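Local coordinates for voltage-sensor containing phosphatase (Ciona intestinalis, PDB 3V0D), which probably removes phosphate from membrane phosphoinositides under the control of a voltage sensor, through a PTEN-like phosphatase domain followed by a C2 domain, at residues Val234-Ala246 with Asp254-Leu266. The protein carries 1 engineered substitution. Residues are numbered along the deposited sequence; the frame is centred on the assembly and turned at random.
Sequences VLLCKFAEGYNCA and DCVTCEVKNCPVL
Ala246 and Glu259 form an antiparallel hydrogen-bonded pair, Ala246 N to Glu259 O 3.0 Å and Glu259 N to Ala246 O 2.9 Å, and Cys245 and Val260 the adjoining non-hydrogen-bonded pair. Beyond the strand pairs, Lys261 N donates to Asn244 O (2.9 Å). The Asn244 amide works in two directions. Its OD1 accepts Asn262 ND2 at 3.0 Å, with the two amide planes nearly perpendicular (81°). Its ND2 donates almost straight to Leu236 O, tying the turn back to strand 232-238. Lys261 runs extended alongside Cys245, and a water links its NZ to Gly242 O. On the buried side Leu235 CD2 presses on Val260 CG1 (3.5 Å) and also meets Cys263. In one of two conformers of Cys258, SG sits over a face of the Phe239 ring, 4.0 Å from its centroid and offset toward the rim; this contact is therefore doubtful. Val234 packs on Pro264 and Leu266. The hairpin of 245-250 and 255-260 is one margin of a C2 beta sandwich. Strand 202-210 flanks 255-260 in its sheet, while strand 223-229 pairs with 232-238 in the other, where Met225 touches both Phe239 and Val260.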
loop_
_atom_site.group_PDB
_atom_site.type_symbol
_atom_site.label_atom_id
_atom_site.label_comp_id
_atom_site.label_asym_id
_atom_site.label_seq_id
_atom_site.Cartn_x
_atom_site.Cartn_y
_atom_site.Cartn_z
ATOM N N VAL A 234 10.963 -13.527 -8.195
ATOM C CA VAL A 234 11.762 -14.605 -7.630
ATOM C C VAL A 234 11.129 -15.982 -7.854
ATOM O O VAL A 234 11.830 -16.980 -7.715
ATOM C CB VAL A 234 12.181 -14.381 -6.157
ATOM C CG1 VAL A 234 12.994 -13.091 -6.030
ATOM C CG2 VAL A 234 10.977 -14.343 -5.250
ATOM N N LEU A 235 9.843 -16.058 -8.210
ATOM C CA LEU A 235 9.219 -17.343 -8.564
ATOM C C LEU A 235 7.998 -17.068 -9.428
ATOM O O LEU A 235 7.264 -16.083 -9.192
ATOM C CB LEU A 235 8.783 -18.129 -7.322
ATOM C CG LEU A 235 8.399 -19.589 -7.557
ATOM C CD1 LEU A 235 9.605 -20.416 -8.005
ATOM C CD2 LEU A 235 7.774 -20.195 -6.329
ATOM N N LEU A 236 7.778 -17.943 -10.401
ATOM C CA LEU A 236 6.558 -17.946 -11.183
ATOM C C LEU A 236 6.022 -19.375 -11.195
ATOM O O LEU A 236 6.761 -20.333 -11.504
ATOM C CB LEU A 236 6.825 -17.468 -12.607
ATOM C CG LEU A 236 5.596 -17.387 -13.521
ATOM C CD1 LEU A 236 4.515 -16.429 -12.993
ATOM C CD2 LEU A 236 6.046 -16.978 -14.926
ATOM N N CYS A 237 4.738 -19.517 -10.866
ATOM C CA CYS A 237 4.040 -20.803 -10.885
ATOM C C CYS A 237 2.879 -20.712 -11.862
ATOM O O CYS A 237 2.104 -19.767 -11.803
ATOM C CB CYS A 237 3.451 -21.124 -9.515
ATOM S SG CYS A 237 4.676 -21.171 -8.165
ATOM N N LYS A 238 2.749 -21.698 -12.743
ATOM C CA LYS A 238 1.633 -21.734 -13.702
ATOM C C LYS A 238 0.856 -23.000 -13.392
ATOM O O LYS A 238 1.370 -24.111 -13.525
ATOM C CB LYS A 238 2.118 -21.687 -15.159
ATOM C CG LYS A 238 3.101 -20.556 -15.426
ATOM C CD LYS A 238 3.534 -20.516 -16.870
ATOM C CE LYS A 238 4.562 -19.434 -17.083
ATOM N NZ LYS A 238 4.923 -19.257 -18.506
ATOM N N PHE A 239 -0.371 -22.820 -12.919
ATOM C CA PHE A 239 -1.063 -23.911 -12.225
ATOM C C PHE A 239 -1.447 -25.078 -13.132
ATOM O O PHE A 239 -1.197 -26.229 -12.777
ATOM C CB PHE A 239 -2.322 -23.372 -11.530
ATOM C CG PHE A 239 -2.080 -22.429 -10.359
ATOM C CD1 PHE A 239 -0.800 -22.014 -9.947
ATOM C CD2 PHE A 239 -3.195 -21.953 -9.667
ATOM C CE1 PHE A 239 -0.659 -21.145 -8.861
ATOM C CE2 PHE A 239 -3.062 -21.077 -8.615
ATOM C CZ PHE A 239 -1.794 -20.674 -8.205
ATOM N N ALA A 240 -2.075 -24.804 -14.273
ATOM C CA ALA A 240 -2.569 -25.907 -15.120
ATOM C C ALA A 240 -1.430 -26.815 -15.559
ATOM O O ALA A 240 -1.577 -28.041 -15.633
ATOM C CB ALA A 240 -3.300 -25.364 -16.337
ATOM N N GLU A 241 -0.302 -26.195 -15.882
ATOM C CA GLU A 241 0.816 -26.892 -16.501
ATOM C C GLU A 241 1.762 -27.536 -15.493
ATOM O O GLU A 241 2.631 -28.337 -15.874
ATOM C CB GLU A 241 1.594 -25.972 -17.445
ATOM C CG GLU A 241 0.728 -25.332 -18.530
ATOM C CD GLU A 241 0.028 -24.011 -18.085
ATOM O OE1 GLU A 241 -0.034 -23.635 -16.870
ATOM O OE2 GLU A 241 -0.485 -23.335 -19.010
ATOM N N GLY A 242 1.649 -27.165 -14.223
ATOM C CA GLY A 242 2.584 -27.687 -13.230
ATOM C C GLY A 242 3.956 -27.043 -13.314
ATOM O O GLY A 242 4.926 -27.626 -12.884
ATOM N N TYR A 243 4.022 -25.800 -13.798
ATOM C CA TYR A 243 5.288 -25.074 -13.874
ATOM C C TYR A 243 5.595 -24.565 -12.465
ATOM O O TYR A 243 4.879 -23.702 -11.929
ATOM C CB TYR A 243 5.068 -23.951 -14.870
ATOM C CG TYR A 243 6.199 -23.009 -15.218
ATOM C CD1 TYR A 243 6.716 -22.098 -14.285
ATOM C CD2 TYR A 243 6.647 -22.919 -16.519
ATOM C CE1 TYR A 243 7.688 -21.161 -14.649
ATOM C CE2 TYR A 243 7.607 -22.003 -16.883
ATOM C CZ TYR A 243 8.116 -21.116 -15.948
ATOM O OH TYR A 243 9.079 -20.210 -16.356
ATOM N N ASN A 244 6.627 -25.148 -11.847
ATOM C CA ASN A 244 6.974 -24.900 -10.440
ATOM C C ASN A 244 5.814 -25.133 -9.474
ATOM O O ASN A 244 5.764 -24.502 -8.412
ATOM C CB ASN A 244 7.548 -23.492 -10.211
ATOM C CG ASN A 244 8.898 -23.298 -10.815
ATOM O OD1 ASN A 244 9.770 -24.187 -10.754
ATOM N ND2 ASN A 244 9.114 -22.111 -11.376
ATOM N N CYS A 245 4.916 -26.081 -9.769
ATOM C CA CYS A 245 3.790 -26.291 -8.863
ATOM C C CYS A 245 3.057 -27.575 -9.222
ATOM O O CYS A 245 3.369 -28.233 -10.208
ATOM C CB CYS A 245 2.813 -25.085 -8.892
ATOM S SG CYS A 245 1.968 -24.896 -10.459
ATOM N N ALA A 246 2.070 -27.908 -8.398
ATOM C CA ALA A 246 1.159 -29.024 -8.657
ATOM C C ALA A 246 -0.222 -28.655 -8.145
ATOM O O ALA A 246 -0.421 -28.464 -6.944
ATOM C CB ALA A 246 1.654 -30.300 -8.004
ATOM N N ASP A 254 -15.173 -26.468 -3.267
ATOM C CA ASP A 254 -15.060 -25.235 -4.057
ATOM C C ASP A 254 -13.718 -24.533 -3.820
ATOM O O ASP A 254 -13.660 -23.326 -3.552
ATOM C CB ASP A 254 -16.245 -24.293 -3.766
ATOM C CG ASP A 254 -16.348 -23.135 -4.746
ATOM O OD1 ASP A 254 -17.026 -22.137 -4.415
ATOM O OD2 ASP A 254 -15.754 -23.209 -5.843
ATOM N N CYS A 255 -12.637 -25.299 -3.956
ATOM C CA CYS A 255 -11.306 -24.782 -3.614
ATOM C C CYS A 255 -10.225 -25.389 -4.490
ATOM O O CYS A 255 -10.365 -26.490 -5.054
ATOM C CB CYS A 255 -10.945 -24.911 -2.151
ATOM S SG CYS A 255 -10.716 -26.592 -1.707
ATOM N N VAL A 256 -9.151 -24.627 -4.641
ATOM C CA VAL A 256 -7.934 -25.162 -5.256
ATOM C C VAL A 256 -6.812 -25.087 -4.239
ATOM O O VAL A 256 -6.721 -24.146 -3.432
ATOM C CB VAL A 256 -7.523 -24.466 -6.573
ATOM C CG1 VAL A 256 -8.482 -24.753 -7.699
ATOM C CG2 VAL A 256 -7.364 -23.026 -6.362
ATOM N N THR A 257 -5.995 -26.129 -4.273
ATOM C CA THR A 257 -4.804 -26.224 -3.483
ATOM C C THR A 257 -3.635 -26.489 -4.448
ATOM O O THR A 257 -3.737 -27.354 -5.308
ATOM C CB THR A 257 -4.994 -27.345 -2.447
ATOM O OG1 THR A 257 -6.271 -27.189 -1.801
ATOM C CG2 THR A 257 -3.925 -27.268 -1.425
ATOM N N CYS A 258 -2.545 -25.766 -4.291
ATOM C CA CYS A 258 -1.424 -25.900 -5.182
ATOM C C CYS A 258 -0.147 -25.991 -4.392
ATOM O O CYS A 258 0.166 -25.087 -3.623
ATOM C CB CYS A 258 -1.474 -24.719 -6.147
ATOM S SG CYS A 258 -0.576 -24.969 -7.597
ATOM N N GLU A 259 0.585 -27.088 -4.571
ATOM C CA GLU A 259 1.906 -27.184 -4.024
ATOM C C GLU A 259 2.812 -26.254 -4.802
ATOM O O GLU A 259 2.802 -26.282 -6.036
ATOM C CB GLU A 259 2.416 -28.601 -4.117
ATOM C CG GLU A 259 3.816 -28.733 -3.582
ATOM C CD GLU A 259 4.412 -30.087 -3.809
ATOM O OE1 GLU A 259 3.680 -31.020 -4.208
ATOM O OE2 GLU A 259 5.628 -30.210 -3.572
ATOM N N VAL A 260 3.563 -25.421 -4.092
ATOM C CA VAL A 260 4.493 -24.492 -4.703
ATOM C C VAL A 260 5.882 -25.108 -4.600
ATOM O O VAL A 260 6.327 -25.450 -3.499
ATOM C CB VAL A 260 4.402 -23.139 -3.997
ATOM C CG1 VAL A 260 5.493 -22.182 -4.486
ATOM C CG2 VAL A 260 3.007 -22.532 -4.190
ATOM N N LYS A 261 6.558 -25.253 -5.739
ATOM C CA LYS A 261 7.865 -25.891 -5.790
ATOM C C LYS A 261 8.949 -24.871 -6.086
ATOM O O LYS A 261 8.718 -23.882 -6.800
ATOM C CB LYS A 261 7.861 -26.965 -6.882
ATOM C CG LYS A 261 6.815 -28.048 -6.683
ATOM C CD LYS A 261 6.847 -28.996 -7.881
ATOM C CE LYS A 261 5.797 -30.053 -7.793
ATOM N NZ LYS A 261 5.876 -30.944 -8.986
ATOM N N ASN A 262 10.142 -25.143 -5.546
ATOM C CA ASN A 262 11.350 -24.409 -5.901
ATOM C C ASN A 262 11.347 -22.960 -5.443
ATOM O O ASN A 262 12.094 -22.148 -5.968
ATOM C CB ASN A 262 11.634 -24.502 -7.400
ATOM C CG ASN A 262 11.677 -25.919 -7.877
ATOM O OD1 ASN A 262 12.321 -26.764 -7.269
ATOM N ND2 ASN A 262 10.971 -26.200 -8.959
ATOM N N CYS A 263 10.546 -22.612 -4.433
ATOM C CA CYS A 263 10.592 -21.231 -3.954
ATOM C C CYS A 263 11.959 -20.941 -3.335
ATOM O O CYS A 263 12.429 -21.704 -2.501
ATOM C CB CYS A 263 9.519 -21.020 -2.906
ATOM S SG CYS A 263 9.304 -19.291 -2.413
ATOM N N PRO A 264 12.582 -19.808 -3.701
ATOM C CA PRO A 264 13.813 -19.429 -3.012
ATOM C C PRO A 264 13.487 -18.918 -1.613
ATOM O O PRO A 264 12.324 -18.654 -1.272
ATOM C CB PRO A 264 14.352 -18.284 -3.885
ATOM C CG PRO A 264 13.133 -17.668 -4.457
ATOM C CD PRO A 264 12.213 -18.833 -4.736
ATOM N N VAL A 265 14.526 -18.804 -0.791
ATOM C CA VAL A 265 14.362 -18.171 0.519
ATOM C C VAL A 265 13.840 -16.734 0.356
ATOM O O VAL A 265 14.376 -15.957 -0.443
ATOM C CB VAL A 265 15.683 -18.188 1.299
ATOM C CG1 VAL A 265 15.507 -17.502 2.646
ATOM C CG2 VAL A 265 16.196 -19.629 1.507
ATOM N N LEU A 266 12.780 -16.427 1.100
ATOM C CA LEU A 266 12.116 -15.113 1.094
ATOM C C LEU A 266 12.367 -14.448 2.437
ATOM O O LEU A 266 12.293 -15.081 3.485
ATOM C CB LEU A 266 10.602 -15.296 0.938
ATOM C CG LEU A 266 10.142 -16.084 -0.289
ATOM C CD1 LEU A 266 8.643 -16.227 -0.230
ATOM C CD2 LEU A 266 10.605 -15.481 -1.606
HETATM O O HOH W 1 6.476 -29.303 -11.414
#